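Local structure of uncharacterized protein (Parabacteroides distasonis, 3LM3) at residues F362-F367 / L439-Y444; D185-S189 / T388-L392; Y250-L255 / D301-W306. The protein is of unknown function but resembles the glycoside hydrolase/deacetylase superfamily and may act on carbohydrates. All coordinates share one frame. Where two conformers were deposited one is given. Residues are numbered along the deposited sequence.

Contact 1 of 3, residues F362-F367 / L439-Y444; sequences FMNKEF and LIRKYY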
ATOM      1  N   PHE A 362       0.501  10.547  13.715  1.00  6.79           N
ATOM      2  CA  PHE A 362       0.070   9.751  14.857  1.00  7.56           C
ATOM      3  C   PHE A 362      -1.135   8.950  14.398  1.00  6.68           C
ATOM      4  O   PHE A 362      -2.077   9.524  13.838  1.00  8.08           O
ATOM      5  CB  PHE A 362      -0.332  10.668  16.022  1.00  7.99           C
ATOM      6  CG  PHE A 362       0.751  11.615  16.443  1.00  7.88           C
ATOM      7  CD1 PHE A 362       0.961  12.796  15.749  1.00  8.41           C
ATOM      8  CD2 PHE A 362       1.597  11.307  17.524  1.00  9.29           C
ATOM      9  CE1 PHE A 362       1.948  13.681  16.120  1.00  9.61           C
ATOM     10  CE2 PHE A 362       2.605  12.203  17.900  1.00 10.98           C
ATOM     11  CZ  PHE A 362       2.778  13.372  17.185  1.00 10.90           C
HETATM   12  N   MSE A 363      -1.115   7.648  14.611  1.00  7.31           N
HETATM   13  CA  MSE A 363      -2.207   6.789  14.177  1.00  7.34           C
HETATM   14  C   MSE A 363      -2.520   5.769  15.262  1.00  6.61           C
HETATM   15  O   MSE A 363      -1.632   5.044  15.731  1.00  7.48           O
HETATM   16  CB  MSE A 363      -1.822   6.037  12.896  1.00  8.56           C
HETATM   17  CG  MSE A 363      -1.558   6.927  11.714  1.00  7.58           C
HETATM   18 SE   MSE A 363      -0.385   6.109  10.417  0.75 10.28          SE
HETATM   19  CE  MSE A 363      -0.421   7.498   9.023  1.00 10.34           C
ATOM     20  N   ASN A 364      -3.778   5.744  15.669  1.00  6.96           N
ATOM     21  CA  ASN A 364      -4.216   4.784  16.682  1.00  6.99           C
ATOM     22  C   ASN A 364      -5.647   4.317  16.340  1.00  7.01           C
ATOM     23  O   ASN A 364      -6.210   4.714  15.324  1.00  7.62           O
ATOM     24  CB  ASN A 364      -4.098   5.398  18.081  1.00  7.88           C
ATOM     25  CG  ASN A 364      -4.961   6.622  18.238  1.00  7.10           C
ATOM     26  OD1 ASN A 364      -6.182   6.549  18.198  1.00  8.90           O
ATOM     27  ND2 ASN A 364      -4.307   7.789  18.354  1.00  8.63           N
ATOM     28  N   LYS A 365      -6.221   3.453  17.169  1.00  8.07           N
ATOM     29  CA  LYS A 365      -7.542   2.895  16.881  1.00  8.42           C
ATOM     30  C   LYS A 365      -8.611   3.970  16.704  1.00  6.97           C
ATOM     31  O   LYS A 365      -9.555   3.805  15.964  1.00  8.19           O
ATOM     32  CB  LYS A 365      -7.956   1.944  18.012  1.00 10.83           C
ATOM     33  CG  LYS A 365      -9.324   1.315  17.842  1.00 11.33           C
ATOM     34  CD  LYS A 365      -9.672   0.384  18.982  1.00 11.63           C
ATOM     35  CE  LYS A 365     -10.282   1.117  20.127  1.00 11.74           C
ATOM     36  NZ  LYS A 365     -10.722   0.211  21.270  1.00 14.04           N
ATOM     37  N   GLU A 366      -8.472   5.068  17.447  1.00  8.08           N
ATOM     38  CA  GLU A 366      -9.531   6.062  17.521  1.00  8.75           C
ATOM     39  C   GLU A 366      -9.374   7.274  16.608  1.00  9.57           C
ATOM     40  O   GLU A 366     -10.363   7.937  16.350  1.00  9.12           O
ATOM     41  CB  GLU A 366      -9.777   6.468  18.960  1.00 10.88           C
ATOM     42  CG  GLU A 366     -10.477   5.352  19.744  1.00 12.21           C
ATOM     43  CD  GLU A 366     -10.858   5.770  21.160  1.00 18.20           C
ATOM     44  OE1 GLU A 366      -9.952   5.952  21.992  1.00 17.98           O
ATOM     45  OE2 GLU A 366     -12.068   5.913  21.403  1.00 26.57           O
ATOM     46  N   PHE A 367      -8.159   7.561  16.138  1.00  7.65           N
ATOM     47  CA  PHE A 367      -7.954   8.649  15.184  1.00  8.09           C
ATOM     48  C   PHE A 367      -6.571   8.574  14.545  1.00  6.64           C
ATOM     49  O   PHE A 367      -5.669   7.889  15.042  1.00  8.61           O
ATOM     50  CB  PHE A 367      -8.131  10.023  15.839  1.00  7.40           C
ATOM     51  CG  PHE A 367      -7.121  10.345  16.920  1.00  7.28           C
ATOM     52  CD1 PHE A 367      -7.367  10.014  18.247  1.00  9.30           C
ATOM     53  CD2 PHE A 367      -5.936  11.004  16.620  1.00  8.98           C
ATOM     54  CE1 PHE A 367      -6.444  10.340  19.252  1.00  9.93           C
ATOM     55  CE2 PHE A 367      -5.002  11.311  17.615  1.00  8.39           C
ATOM     56  CZ  PHE A 367      -5.266  10.971  18.937  1.00  9.01           C
ATOM     57  N   LEU A 439      -9.760  13.825  23.160  1.00 17.61           N
ATOM     58  CA  LEU A 439      -9.391  12.559  22.470  1.00 15.61           C
ATOM     59  C   LEU A 439      -7.900  12.506  22.191  1.00 15.27           C
ATOM     60  O   LEU A 439      -7.240  11.504  22.488  1.00 14.54           O
ATOM     61  CB  LEU A 439     -10.194  12.374  21.187  1.00 13.17           C
ATOM     62  CG  LEU A 439     -10.002  11.042  20.434  1.00 14.11           C
ATOM     63  CD1 LEU A 439     -10.406   9.887  21.354  1.00 18.74           C
ATOM     64  CD2 LEU A 439     -10.791  10.973  19.141  1.00 15.95           C
ATOM     65  N   ILE A 440      -7.343  13.595  21.663  1.00 14.09           N
ATOM     66  CA  ILE A 440      -5.911  13.680  21.497  1.00 14.79           C
ATOM     67  C   ILE A 440      -5.142  13.505  22.808  1.00 17.10           C
ATOM     68  O   ILE A 440      -4.176  12.751  22.865  1.00 16.90           O
ATOM     69  CB  ILE A 440      -5.496  14.987  20.747  1.00 13.36           C
ATOM     70  CG1 ILE A 440      -6.066  14.967  19.333  1.00 12.53           C
ATOM     71  CG2 ILE A 440      -4.003  15.162  20.701  1.00 13.82           C
ATOM     72  CD1 ILE A 440      -5.959  16.293  18.624  1.00 12.11           C
ATOM     73  N   ARG A 441      -5.575  14.226  23.852  1.00 20.20           N
ATOM     74  CA  ARG A 441      -4.875  14.202  25.148  0.50 20.31           C
ATOM     75  C   ARG A 441      -4.849  12.805  25.778  1.00 19.31           C
ATOM     76  O   ARG A 441      -3.853  12.447  26.421  1.00 21.40           O
ATOM     77  CB  ARG A 441      -5.482  15.208  26.142  0.50 20.82           C
ATOM     78  CG  ARG A 441      -4.642  15.393  27.409  0.50 21.29           C
ATOM     79  CD  ARG A 441      -5.331  16.276  28.445  0.50 19.79           C
ATOM     80  NE  ARG A 441      -5.447  17.654  27.979  0.50 14.55           N
ATOM     81  CZ  ARG A 441      -4.513  18.589  28.129  0.50 17.88           C
ATOM     82  NH1 ARG A 441      -3.368  18.311  28.747  0.50 17.79           N
ATOM     83  NH2 ARG A 441      -4.725  19.809  27.659  0.50  9.57           N
ATOM     84  N   LYS A 442      -5.910  12.036  25.560  1.00 20.40           N
ATOM     85  CA  LYS A 442      -6.031  10.630  25.977  1.00 21.71           C
ATOM     86  C   LYS A 442      -4.875   9.778  25.488  1.00 22.41           C
ATOM     87  O   LYS A 442      -4.414   8.878  26.194  1.00 24.03           O
ATOM     88  CB  LYS A 442      -7.341  10.049  25.436  1.00 20.90           C
ATOM     89  CG  LYS A 442      -7.575   8.557  25.693  1.00 29.30           C
ATOM     90  CD  LYS A 442      -8.938   8.136  25.170  1.00 32.78           C
ATOM     91  CE  LYS A 442      -9.140   6.624  25.198  1.00 34.14           C
ATOM     92  NZ  LYS A 442     -10.540   6.276  24.813  1.00 37.35           N
ATOM     93  N   TYR A 443      -4.425  10.041  24.259  1.00 19.23           N
ATOM     94  CA  TYR A 443      -3.306   9.313  23.702  1.00 16.97           C
ATOM     95  C   TYR A 443      -1.971  10.039  23.793  1.00 15.47           C
ATOM     96  O   TYR A 443      -0.947   9.405  24.062  1.00 19.84           O
ATOM     97  CB  TYR A 443      -3.603   8.953  22.235  1.00 15.72           C
ATOM     98  CG  TYR A 443      -4.642   7.894  22.048  1.00 15.04           C
ATOM     99  CD1 TYR A 443      -5.979   8.203  22.054  1.00 10.27           C
ATOM    100  CD2 TYR A 443      -4.279   6.553  21.840  1.00 15.22           C
ATOM    101  CE1 TYR A 443      -6.939   7.243  21.894  1.00 16.94           C
ATOM    102  CE2 TYR A 443      -5.226   5.583  21.669  1.00 15.51           C
ATOM    103  CZ  TYR A 443      -6.567   5.915  21.698  1.00 13.46           C
ATOM    104  OH  TYR A 443      -7.553   4.982  21.513  1.00 18.81           O
ATOM    105  N   TYR A 444      -1.954  11.349  23.503  1.00 17.53           N
ATOM    106  CA  TYR A 444      -0.719  12.129  23.363  1.00 17.80           C
ATOM    107  C   TYR A 444      -0.854  13.458  24.143  1.00 22.71           C
ATOM    108  O   TYR A 444      -0.915  14.547  23.550  1.00 21.32           O
ATOM    109  CB  TYR A 444      -0.377  12.421  21.881  1.00 17.41           C
ATOM    110  CG  TYR A 444      -0.591  11.230  20.956  1.00 15.09           C
ATOM    111  CD1 TYR A 444       0.191  10.090  21.073  1.00 14.93           C
ATOM    112  CD2 TYR A 444      -1.596  11.247  19.998  1.00 12.09           C
ATOM    113  CE1 TYR A 444      -0.019   8.978  20.236  1.00 12.44           C
ATOM    114  CE2 TYR A 444      -1.810  10.128  19.144  1.00  9.90           C
ATOM    115  CZ  TYR A 444      -1.034   9.015  19.292  1.00 11.99           C
ATOM    116  OH  TYR A 444      -1.251   7.937  18.440  1.00  9.46           O
TER
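Tyr444, Phe367 and Glu366 carry this contact, in which the last turn of helix 434-443 and the residue after it close over a beta-hairpin turn. Strands 357-363 and 367-374 run antiparallel, and the chain reverses over Asn364 to Phe367, a span closed by Asn364 N donating to Phe367 O (2.9 Å). Asn364 OD1 accepts from Glu366 N at 2.8 Å, an Asx turn, and from Phe367 N at 3.0 Å, so the turn is braced from within.

Tyr444, with the largest area covered by the other segment, presents its ring face to the edge of Phe362, with centroids 4.8 Å apart and planes at 50°. Its OH is held by Asn364 ND2 at 3.1 Å in a nearly straight hydrogen bond, and also bonds Asn340. The Phe367 ring touches Leu439, Ile440, Tyr443 and Tyr444. Its edge points at the face of Tyr443 in an offset edge-to-face pair (centroids 5.5 Å, planes at 89°), Phe367 CD1 lies 3.6 Å from Leu439 CG, and Phe367 CZ is 3.6 Å from Tyr444 CE2. Phe387 of strand 383-389 also meets this ring.

Glu366 supplies the charge. One oxygen, OE1, takes a hydrogen bond from Tyr443 OH at 2.6 Å and a salt bridge from Lys442 NZ at 2.9 Å.

The four rings thus form an aromatic cluster between the hairpin turn and the helix end. Directional hydrogen bonds, from Asn364 to one tyrosine hydroxyl and from the other to Glu366, and a salt bridge add to this packing, consistent with a defined placement of the helix end on the sheet.

Contact 2 of 3, residues D185-S189 / T388-L392; sequences DGSPS and TRYDL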
ATOM      1  N   ASP A 185      -8.477   7.953   1.010  1.00  8.51           N
ATOM      2  CA  ASP A 185      -7.705   8.558   2.088  1.00  8.19           C
ATOM      3  C   ASP A 185      -8.466   8.382   3.413  1.00  9.28           C
ATOM      4  O   ASP A 185      -9.658   8.103   3.428  1.00 11.07           O
ATOM      5  CB  ASP A 185      -7.412  10.065   1.858  1.00  8.53           C
ATOM      6  CG  ASP A 185      -6.282  10.614   2.744  1.00  8.57           C
ATOM      7  OD1 ASP A 185      -5.502   9.837   3.374  1.00  8.32           O
ATOM      8  OD2 ASP A 185      -6.127  11.869   2.774  1.00 10.98           O
ATOM      9  N   GLY A 186      -7.750   8.537   4.516  1.00  8.22           N
ATOM     10  CA  GLY A 186      -8.322   8.563   5.847  1.00  8.02           C
ATOM     11  C   GLY A 186      -7.860   7.483   6.789  1.00  7.81           C
ATOM     12  O   GLY A 186      -8.081   7.586   8.015  1.00  8.32           O
ATOM     13  N   SER A 187      -7.287   6.413   6.249  1.00  7.71           N
ATOM     14  CA  SER A 187      -6.888   5.254   7.042  1.00  6.88           C
ATOM     15  C   SER A 187      -5.529   5.431   7.698  1.00  6.50           C
ATOM     16  O   SER A 187      -4.771   6.338   7.339  1.00  7.47           O
ATOM     17  CB  SER A 187      -6.866   4.014   6.167  1.00  7.16           C
ATOM     18  OG  SER A 187      -5.682   3.927   5.349  1.00  8.93           O
ATOM     19  N   PRO A 188      -5.174   4.536   8.629  1.00  7.18           N
ATOM     20  CA  PRO A 188      -3.760   4.383   8.977  1.00  7.20           C
ATOM     21  C   PRO A 188      -2.968   3.861   7.802  1.00  7.33           C
ATOM     22  O   PRO A 188      -3.512   3.205   6.919  1.00  7.77           O
ATOM     23  CB  PRO A 188      -3.758   3.322  10.106  1.00  7.94           C
ATOM     24  CG  PRO A 188      -5.196   3.337  10.630  1.00  7.53           C
ATOM     25  CD  PRO A 188      -6.026   3.591   9.391  1.00  7.51           C
ATOM     26  N   SER A 189      -1.670   4.158   7.779  1.00  6.31           N
ATOM     27  CA  SER A 189      -0.791   3.661   6.735  1.00  7.49           C
ATOM     28  C   SER A 189      -0.102   2.372   7.127  1.00  6.84           C
ATOM     29  O   SER A 189       0.419   1.682   6.263  1.00  8.62           O
ATOM     30  CB  SER A 189       0.219   4.708   6.334  1.00  7.57           C
ATOM     31  OG  SER A 189       1.168   4.937   7.347  1.00  8.27           O
ATOM     32  N   THR A 388      -8.566  12.887  11.676  1.00  8.02           N
ATOM     33  CA  THR A 388      -9.604  12.026  11.158  1.00  8.45           C
ATOM     34  C   THR A 388      -9.986  11.067  12.277  1.00  9.77           C
ATOM     35  O   THR A 388      -9.178  10.256  12.705  1.00  9.65           O
ATOM     36  CB  THR A 388      -9.087  11.253   9.931  1.00  8.08           C
ATOM     37  OG1 THR A 388      -8.632  12.160   8.926  1.00  9.34           O
ATOM     38  CG2 THR A 388     -10.173  10.354   9.319  1.00 11.33           C
ATOM     39  N   ARG A 389     -11.217  11.189  12.775  1.00 10.20           N
ATOM     40  CA  ARG A 389     -11.698  10.355  13.867  1.00 10.32           C
ATOM     41  C   ARG A 389     -12.294   9.055  13.382  1.00  9.21           C
ATOM     42  O   ARG A 389     -13.005   9.014  12.412  1.00  9.32           O
ATOM     43  CB  ARG A 389     -12.753  11.136  14.661  1.00 11.28           C
ATOM     44  CG  ARG A 389     -12.155  12.257  15.452  1.00 12.65           C
ATOM     45  CD  ARG A 389     -13.198  13.008  16.235  1.00 16.64           C
ATOM     46  NE  ARG A 389     -13.728  12.203  17.320  1.00 14.84           N
ATOM     47  CZ  ARG A 389     -14.317  12.707  18.382  1.00 21.32           C
ATOM     48  NH1 ARG A 389     -14.450  14.029  18.521  1.00 27.64           N
ATOM     49  NH2 ARG A 389     -14.757  11.890  19.312  1.00 22.52           N
ATOM     50  N   TYR A 390     -11.986   7.981  14.093  1.00  9.55           N
ATOM     51  CA  TYR A 390     -12.503   6.663  13.790  1.00  8.83           C
ATOM     52  C   TYR A 390     -13.591   6.220  14.754  1.00  9.83           C
ATOM     53  O   TYR A 390     -14.281   5.248  14.477  1.00 10.83           O
ATOM     54  CB  TYR A 390     -11.360   5.653  13.833  1.00  9.95           C
ATOM     55  CG  TYR A 390     -10.228   5.966  12.897  1.00  8.12           C
ATOM     56  CD1 TYR A 390     -10.463   6.301  11.583  1.00 10.03           C
ATOM     57  CD2 TYR A 390      -8.897   5.826  13.314  1.00  7.47           C
ATOM     58  CE1 TYR A 390      -9.412   6.558  10.707  1.00  8.04           C
ATOM     59  CE2 TYR A 390      -7.842   6.064  12.451  1.00  8.56           C
ATOM     60  CZ  TYR A 390      -8.103   6.455  11.153  1.00  7.28           C
ATOM     61  OH  TYR A 390      -7.058   6.670  10.270  1.00  8.05           O
ATOM     62  N   ASP A 391     -13.717   6.901  15.880  1.00 10.48           N
ATOM     63  CA  ASP A 391     -14.769   6.555  16.844  1.00 10.46           C
ATOM     64  C   ASP A 391     -16.152   6.928  16.324  1.00 12.74           C
ATOM     65  O   ASP A 391     -17.159   6.309  16.705  1.00 16.33           O
ATOM     66  CB  ASP A 391     -14.449   7.136  18.229  1.00 11.81           C
ATOM     67  CG  ASP A 391     -14.419   8.651  18.259  1.00 17.40           C
ATOM     68  OD1 ASP A 391     -14.094   9.306  17.261  1.00 13.68           O
ATOM     69  OD2 ASP A 391     -14.704   9.195  19.339  1.00 21.10           O
ATOM     70  N   LEU A 392     -16.217   7.902  15.440  1.00 12.78           N
ATOM     71  CA  LEU A 392     -17.427   8.265  14.738  1.00 12.03           C
ATOM     72  C   LEU A 392     -17.886   7.128  13.808  1.00 12.36           C
ATOM     73  O   LEU A 392     -17.066   6.434  13.194  1.00 10.97           O
ATOM     74  CB  LEU A 392     -17.197   9.559  13.926  1.00 14.03           C
ATOM     75  CG  LEU A 392     -16.766  10.801  14.710  1.00 17.64           C
ATOM     76  CD1 LEU A 392     -16.453  11.972  13.781  1.00 17.08           C
ATOM     77  CD2 LEU A 392     -17.859  11.186  15.719  1.00 21.14           C
TER
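Asp185 opens the segment without reaching the other one; its carboxylate goes instead to Arg368 in a salt bridge and to Asn416 and Gln417. Gly186 makes the main contact. Its carbonyl O accepts a short hydrogen bond from Tyr390 OH (2.6 Å), arriving close to the plane of the tyrosine ring, and the same Gly186 O lies 3.7 Å from Thr388 CG2. With phi at 119° and psi at -18°, a side chain here would run into the carbonyl of Asp185, so a glycine suits this bend. Ser187 turns its CA-to-CB bond away and closes on its own segment, OG donating to Pro188 O at 2.8 Å, while its carbonyl O takes hydrogen bonds from Arg368 and Trp174. Pro188 then packs beside the phenol: its CD is 4.0 Å from Tyr390 CZ and 3.4 Å from Tyr390 OH. Ser189 has already moved out of reach.

Tyr390 follows directly on strand 383-389, one of the two edge strands of the antiparallel sheet, and its side chain spans the gap to the loop. A loop following strand 168-172 of a parallel sheet thus meets the edge of the antiparallel one, consistent with an alpha/beta part of GH_CE type joined to a C-terminal antiparallel sheet.

Contact 3 of 3, residues Y250-L255 / D301-W306; sequences YKGWGL and DAMKMW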
ATOM      1  N   TYR A 250      12.617   6.374  -9.759  1.00  7.66           N
ATOM      2  CA  TYR A 250      13.559   5.841 -10.730  1.00  7.31           C
ATOM      3  C   TYR A 250      13.249   6.240 -12.184  1.00  7.67           C
ATOM      4  O   TYR A 250      14.150   6.673 -12.919  1.00  9.67           O
ATOM      5  CB  TYR A 250      13.621   4.310 -10.635  1.00  7.29           C
ATOM      6  CG  TYR A 250      14.250   3.832  -9.351  1.00  7.43           C
ATOM      7  CD1 TYR A 250      15.607   3.979  -9.125  1.00  7.62           C
ATOM      8  CD2 TYR A 250      13.498   3.200  -8.369  1.00  7.13           C
ATOM      9  CE1 TYR A 250      16.174   3.562  -7.933  1.00  7.51           C
ATOM     10  CE2 TYR A 250      14.085   2.766  -7.155  1.00  8.06           C
ATOM     11  CZ  TYR A 250      15.407   2.942  -6.949  1.00  7.73           C
ATOM     12  OH  TYR A 250      15.930   2.544  -5.737  1.00  9.22           O
ATOM     13  N   LYS A 251      11.994   6.113 -12.594  1.00  7.50           N
ATOM     14  CA  LYS A 251      11.591   6.446 -13.968  1.00  8.07           C
ATOM     15  C   LYS A 251      11.481   7.965 -14.126  1.00  7.57           C
ATOM     16  O   LYS A 251      12.180   8.547 -14.935  1.00 10.30           O
ATOM     17  CB  LYS A 251      10.307   5.717 -14.319  1.00  9.34           C
ATOM     18  CG  LYS A 251       9.942   5.704 -15.795  1.00 11.19           C
ATOM     19  CD  LYS A 251       9.333   6.984 -16.284  1.00 12.47           C
ATOM     20  CE  LYS A 251       7.963   7.323 -15.724  1.00 15.21           C
ATOM     21  NZ  LYS A 251       7.361   8.501 -16.486  1.00 15.88           N
ATOM     22  N   GLY A 252      10.632   8.611 -13.329  1.00  8.56           N
ATOM     23  CA  GLY A 252      10.402  10.047 -13.505  1.00 10.02           C
ATOM     24  C   GLY A 252      11.591  10.963 -13.294  1.00  9.63           C
ATOM     25  O   GLY A 252      11.737  12.000 -13.974  1.00  9.45           O
ATOM     26  N   TRP A 253      12.464  10.596 -12.352  1.00  8.95           N
ATOM     27  CA  TRP A 253      13.616  11.427 -12.049  1.00  8.73           C
ATOM     28  C   TRP A 253      14.924  10.895 -12.639  1.00 10.52           C
ATOM     29  O   TRP A 253      15.939  11.566 -12.540  1.00 11.12           O
ATOM     30  CB  TRP A 253      13.780  11.532 -10.545  1.00  9.81           C
ATOM     31  CG  TRP A 253      12.711  12.264  -9.808  1.00  7.82           C
ATOM     32  CD1 TRP A 253      11.507  12.729 -10.285  1.00  8.25           C
ATOM     33  CD2 TRP A 253      12.758  12.638  -8.431  1.00  7.59           C
ATOM     34  NE1 TRP A 253      10.843  13.399  -9.306  1.00 10.19           N
ATOM     35  CE2 TRP A 253      11.578  13.333  -8.146  1.00  7.38           C
ATOM     36  CE3 TRP A 253      13.706  12.470  -7.417  1.00  8.99           C
ATOM     37  CZ2 TRP A 253      11.311  13.861  -6.895  1.00  8.20           C
ATOM     38  CZ3 TRP A 253      13.446  12.996  -6.174  1.00  9.88           C
ATOM     39  CH2 TRP A 253      12.257  13.664  -5.909  1.00  7.83           C
ATOM     40  N   GLY A 254      14.926   9.664 -13.146  1.00 10.35           N
ATOM     41  CA  GLY A 254      16.173   9.004 -13.483  1.00  9.56           C
ATOM     42  C   GLY A 254      16.707   8.216 -12.301  1.00  9.03           C
ATOM     43  O   GLY A 254      16.326   8.454 -11.128  1.00  8.18           O
ATOM     44  N   LEU A 255      17.619   7.301 -12.574  1.00  8.90           N
ATOM     45  CA  LEU A 255      18.054   6.376 -11.544  1.00  8.60           C
ATOM     46  C   LEU A 255      18.728   7.048 -10.359  1.00  8.33           C
ATOM     47  O   LEU A 255      18.440   6.713  -9.204  1.00  8.88           O
ATOM     48  CB  LEU A 255      18.995   5.306 -12.124  1.00  9.76           C
ATOM     49  CG  LEU A 255      18.384   4.428 -13.228  1.00 10.26           C
ATOM     50  CD1 LEU A 255      19.422   3.388 -13.661  1.00 15.66           C
ATOM     51  CD2 LEU A 255      17.075   3.776 -12.781  1.00 12.61           C
ATOM     52  N   ASP A 301      17.789  -2.374 -13.821  1.00  9.07           N
ATOM     53  CA  ASP A 301      18.787  -1.620 -13.061  1.00  8.30           C
ATOM     54  C   ASP A 301      18.153  -0.920 -11.854  1.00  7.74           C
ATOM     55  O   ASP A 301      18.734  -0.885 -10.783  1.00  7.90           O
ATOM     56  CB  ASP A 301      19.496  -0.565 -13.931  1.00  9.64           C
ATOM     57  CG  ASP A 301      20.522  -1.161 -14.879  1.00 15.43           C
ATOM     58  OD1 ASP A 301      20.868  -2.362 -14.774  1.00 14.11           O
ATOM     59  OD2 ASP A 301      20.960  -0.391 -15.763  1.00 16.58           O
ATOM     60  N   ALA A 302      16.965  -0.360 -12.028  1.00  7.10           N
ATOM     61  CA  ALA A 302      16.278   0.279 -10.923  1.00  7.23           C
ATOM     62  C   ALA A 302      15.966  -0.720  -9.808  1.00  7.28           C
ATOM     63  O   ALA A 302      16.148  -0.429  -8.610  1.00  7.58           O
ATOM     64  CB  ALA A 302      14.977   0.955 -11.426  1.00  8.15           C
HETATM   65  N   MSE A 303      15.494  -1.910 -10.189  1.00  7.36           N
HETATM   66  CA  MSE A 303      15.177  -2.940  -9.193  1.00  7.39           C
HETATM   67  C   MSE A 303      16.429  -3.348  -8.439  1.00  7.42           C
HETATM   68  O   MSE A 303      16.412  -3.447  -7.219  1.00  7.49           O
HETATM   69  CB  MSE A 303      14.595  -4.154  -9.910  1.00  8.68           C
HETATM   70  CG  MSE A 303      14.329  -5.358  -9.019  1.00  7.87           C
HETATM   71 SE   MSE A 303      12.903  -5.093  -7.710  0.75  9.35          SE
HETATM   72  CE  MSE A 303      11.376  -5.349  -8.887  1.00 13.33           C
ATOM     73  N   LYS A 304      17.522  -3.609  -9.159  1.00  7.46           N
ATOM     74  CA  LYS A 304      18.789  -3.970  -8.534  0.50  8.96           C
ATOM     75  C   LYS A 304      19.257  -2.870  -7.574  1.00  8.54           C
ATOM     76  O   LYS A 304      19.736  -3.148  -6.466  1.00  9.37           O
ATOM     77  CB  LYS A 304      19.875  -4.225  -9.601  0.50 10.30           C
ATOM     78  CG  LYS A 304      19.645  -5.438 -10.485  0.50 14.26           C
ATOM     79  CD  LYS A 304      20.726  -5.548 -11.586  0.50 13.95           C
ATOM     80  CE  LYS A 304      20.450  -6.717 -12.547  0.50 16.67           C
ATOM     81  NZ  LYS A 304      21.426  -6.752 -13.681  0.50 20.08           N
HETATM   82  N   MSE A 305      19.133  -1.616  -7.998  1.00  7.33           N
HETATM   83  CA  MSE A 305      19.589  -0.500  -7.208  0.50  7.99           C
HETATM   84  C   MSE A 305      18.791  -0.403  -5.890  1.00  7.83           C
HETATM   85  O   MSE A 305      19.347  -0.230  -4.793  1.00  7.51           O
HETATM   86  CB  MSE A 305      19.422   0.774  -8.030  0.50 11.22           C
HETATM   87  CG  MSE A 305      20.277   1.874  -7.587  0.50  7.84           C
HETATM   88 SE   MSE A 305      20.131   3.387  -8.763  0.38 12.12          SE
HETATM   89  CE  MSE A 305      21.523   2.876 -10.035  0.50 17.37           C
ATOM     90  N   TRP A 306      17.469  -0.521  -6.026  1.00  7.00           N
ATOM     91  CA  TRP A 306      16.579  -0.456  -4.904  1.00  6.76           C
ATOM     92  C   TRP A 306      16.920  -1.528  -3.871  1.00  6.93           C
ATOM     93  O   TRP A 306      17.118  -1.237  -2.675  1.00  7.94           O
ATOM     94  CB  TRP A 306      15.126  -0.604  -5.385  1.00  6.75           C
ATOM     95  CG  TRP A 306      14.131  -0.694  -4.233  1.00  7.40           C
ATOM     96  CD1 TRP A 306      14.113   0.040  -3.057  1.00  7.46           C
ATOM     97  CD2 TRP A 306      13.005  -1.566  -4.174  1.00  6.48           C
ATOM     98  NE1 TRP A 306      13.054  -0.338  -2.290  1.00  8.37           N
ATOM     99  CE2 TRP A 306      12.359  -1.339  -2.934  1.00  7.65           C
ATOM    100  CE3 TRP A 306      12.503  -2.549  -5.037  1.00  7.26           C
ATOM    101  CZ2 TRP A 306      11.212  -2.033  -2.556  1.00  8.12           C
ATOM    102  CZ3 TRP A 306      11.368  -3.238  -4.646  1.00  9.70           C
ATOM    103  CH2 TRP A 306      10.755  -2.999  -3.411  1.00  9.44           C
TER
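A selenium atom at the rim of a tyrosine ring is the oddity here: Met305, deposited as selenomethionine, puts SE 5.3 Å from the centroid of the Tyr250 ring, 77° off the ring normal, a Met-aromatic contact made at the edge. The setting is helix packing in the parallel alpha/beta part, where helix 296-313, which comes after strand 280-287 and the short helix 290-294, is met by the junction at Gly254 between helices 247-253 and 255-277. Gly254, phi 90°, is the first residue to leave helical angles and stands at the N-cap of the next helix.

Tyr250 and Leu255 both point toward helix 296-313, and Ala302 CB touches both: it makes an off-centre CH-pi contact with the Tyr250 ring (4.1 Å to the centroid) and lies 3.8 Å from Leu255 CD2. Leu255 CB also reaches Met305 SE at 4.0 Å. The contact between the two segments is apolar: Tyr250 OH bonds His259 and merely brushes Trp306, lying 3.2 Å from Trp306 CA and 3.3 Å from Trp306 CB.

How the contacts relate
Contacts 1 and 2 are neighbours, with centres 11 Å apart, and both reach the C-terminal antiparallel sheet. They touch directly: Glu366 O lies 2.8 Å from Tyr390 N, a probable hydrogen bond. Their segments alternate along the chain (185-189, 362-367, 388-392, 439-444), so the sheet region is met both by a loop of the alpha/beta part and by helix 434-443. Contact 3 sits across the chain's centre, about 37 Å from contact 1 and 33 Å from contact 2 between centres. Its segments fall between the two of contact 2, so the chain builds this helical region of the alpha/beta part before reaching the sheet.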